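Long-range contact in N-terminal domain of PorA (28-171) (Porphyromonas gingivalis ATCC 33277, PDB 6KJK), which is a type IX secretion system cargo protein that influences PorXY-SigP signalling, seen here as its N-terminal domain alone: residues Ala108-Cys113 and Leu124-Ile129. Sequence-based numbering, arbitrary orientation.
Sequences AFTFSC and LATVNI
The hydroxyl OG1 of T110 donates to OD1 of N128 at 2.7 Å, arriving in the plane of the amide carbonyl with a C=O...O angle of 149°. The two side chains run alongside each other in the same direction, as a non-hydrogen-bonded residue pair between antiparallel strands. N128 ND2 is turned to the backbone carbonyls of N17 and A18, to which it makes weak hydrogen bonds. At the next such pair, S112 OG and T126 OG1 are hydrogen-bonded at 2.7 Å, and methyl CG2 of T110 meets CG2 of T126 at 3.5 Å. Both methyls stand anti to their own backbone N, which places them between the two polar pairs. F109–I129 and F111–V127 are hydrogen-bonded pairs with reciprocal N-H...O=C bonds; the one from I129 N to F109 O is 2.8 Å long and nearly straight (177°). Their side chains occupy the other sheet face, where V127 CG1 packs against F111 CB at 4.0 Å. The strands form a beta hairpin at the centre of a mixed sheet, between strands 48-58 and 18-22. Its apolar face lines the interior of a beta sandwich, against the other, antiparallel sheet: F111 touches L92, I129 touches L94, V127 touches I7, and the F109 ring meets Y96 edge-to-face.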
loop_
_atom_site.group_PDB
_atom_site.type_symbol
_atom_site.label_atom_id
_atom_site.label_comp_id
_atom_site.label_asym_id
_atom_site.label_seq_id
_atom_site.Cartn_x
_atom_site.Cartn_y
_atom_site.Cartn_z
ATOM N N ALA A 108 -3.000 -3.541 -9.504
ATOM C CA ALA A 108 -1.825 -4.116 -8.861
ATOM C C ALA A 108 -0.848 -3.006 -8.505
ATOM O O ALA A 108 -0.571 -2.121 -9.335
ATOM C CB ALA A 108 -1.145 -5.145 -9.775
ATOM N N PHE A 109 -0.334 -3.049 -7.276
ATOM C CA PHE A 109 0.570 -2.035 -6.780
ATOM C C PHE A 109 1.692 -2.710 -6.025
ATOM O O PHE A 109 1.519 -3.809 -5.477
ATOM C CB PHE A 109 -0.162 -1.089 -5.819
ATOM C CG PHE A 109 -1.301 -0.339 -6.480
ATOM C CD1 PHE A 109 -2.572 -0.883 -6.549
ATOM C CD2 PHE A 109 -1.080 0.911 -7.060
ATOM C CE1 PHE A 109 -3.604 -0.167 -7.147
ATOM C CE2 PHE A 109 -2.103 1.603 -7.630
ATOM C CZ PHE A 109 -3.361 1.083 -7.676
ATOM N N THR A 110 2.826 -2.040 -5.957
ATOM C CA THR A 110 3.891 -2.444 -5.045
ATOM C C THR A 110 4.177 -1.264 -4.145
ATOM O O THR A 110 4.272 -0.132 -4.623
ATOM C CB THR A 110 5.146 -2.883 -5.807
ATOM O OG1 THR A 110 4.811 -4.004 -6.639
ATOM C CG2 THR A 110 6.273 -3.276 -4.853
ATOM N N PHE A 111 4.291 -1.521 -2.850
ATOM C CA PHE A 111 4.672 -0.519 -1.866
ATOM C C PHE A 111 5.995 -0.963 -1.269
ATOM O O PHE A 111 6.122 -2.125 -0.823
ATOM C CB PHE A 111 3.615 -0.415 -0.772
ATOM C CG PHE A 111 4.046 0.453 0.378
ATOM C CD1 PHE A 111 3.868 1.836 0.343
ATOM C CD2 PHE A 111 4.670 -0.109 1.479
ATOM C CE1 PHE A 111 4.272 2.631 1.428
ATOM C CE2 PHE A 111 5.093 0.673 2.556
ATOM C CZ PHE A 111 4.877 2.030 2.522
ATOM N N SER A 112 6.948 -0.046 -1.172
ATOM C CA SER A 112 8.164 -0.316 -0.418
ATOM C C SER A 112 8.475 0.814 0.535
ATOM O O SER A 112 8.231 1.988 0.259
ATOM C CB SER A 112 9.389 -0.498 -1.329
ATOM O OG SER A 112 9.226 -1.629 -2.168
ATOM N N CYS A 113 9.096 0.426 1.627
ATOM C CA CYS A 113 9.656 1.336 2.613
ATOM C C CYS A 113 11.140 1.517 2.294
ATOM O O CYS A 113 11.851 0.524 2.120
ATOM C CB CYS A 113 9.502 0.666 3.990
ATOM S SG CYS A 113 9.693 1.660 5.442
ATOM N N LEU A 124 13.687 -1.444 2.505
ATOM C CA LEU A 124 13.701 -2.148 3.778
ATOM C C LEU A 124 12.606 -3.195 3.889
ATOM O O LEU A 124 12.753 -4.165 4.643
ATOM C CB LEU A 124 13.508 -1.155 4.933
ATOM C CG LEU A 124 14.513 -0.004 4.921
ATOM C CD1 LEU A 124 14.070 1.111 5.847
ATOM C CD2 LEU A 124 15.895 -0.505 5.318
ATOM N N ALA A 125 11.493 -3.001 3.180
ATOM C CA ALA A 125 10.365 -3.911 3.201
ATOM C C ALA A 125 9.487 -3.587 2.009
ATOM O O ALA A 125 9.365 -2.425 1.635
ATOM C CB ALA A 125 9.528 -3.763 4.478
ATOM N N THR A 126 8.895 -4.617 1.427
ATOM C CA THR A 126 8.082 -4.467 0.231
ATOM C C THR A 126 6.881 -5.380 0.338
ATOM O O THR A 126 6.997 -6.529 0.799
ATOM C CB THR A 126 8.916 -4.888 -0.989
ATOM O OG1 THR A 126 10.002 -3.975 -1.121
ATOM C CG2 THR A 126 8.089 -4.884 -2.280
ATOM N N VAL A 127 5.736 -4.879 -0.117
ATOM C CA VAL A 127 4.540 -5.688 -0.256
ATOM C C VAL A 127 3.937 -5.397 -1.620
ATOM O O VAL A 127 3.942 -4.249 -2.093
ATOM C CB VAL A 127 3.527 -5.443 0.886
ATOM C CG1 VAL A 127 3.084 -3.979 0.969
ATOM C CG2 VAL A 127 2.351 -6.386 0.805
ATOM N N ASN A 128 3.459 -6.451 -2.255
ATOM C CA ASN A 128 2.729 -6.358 -3.512
ATOM C C ASN A 128 1.253 -6.541 -3.209
ATOM O O ASN A 128 0.876 -7.479 -2.499
ATOM C CB ASN A 128 3.203 -7.431 -4.502
ATOM C CG ASN A 128 4.652 -7.356 -4.732
ATOM O OD1 ASN A 128 5.143 -6.416 -5.380
ATOM N ND2 ASN A 128 5.393 -8.290 -4.148
ATOM N N ILE A 129 0.419 -5.642 -3.711
ATOM C CA ILE A 129 -0.992 -5.593 -3.381
ATOM C C ILE A 129 -1.764 -5.774 -4.681
ATOM O O ILE A 129 -1.585 -4.990 -5.630
ATOM C CB ILE A 129 -1.343 -4.247 -2.742
ATOM C CG1 ILE A 129 -0.523 -4.061 -1.482
ATOM C CG2 ILE A 129 -2.845 -4.146 -2.443
ATOM C CD1 ILE A 129 -0.493 -2.663 -1.019
#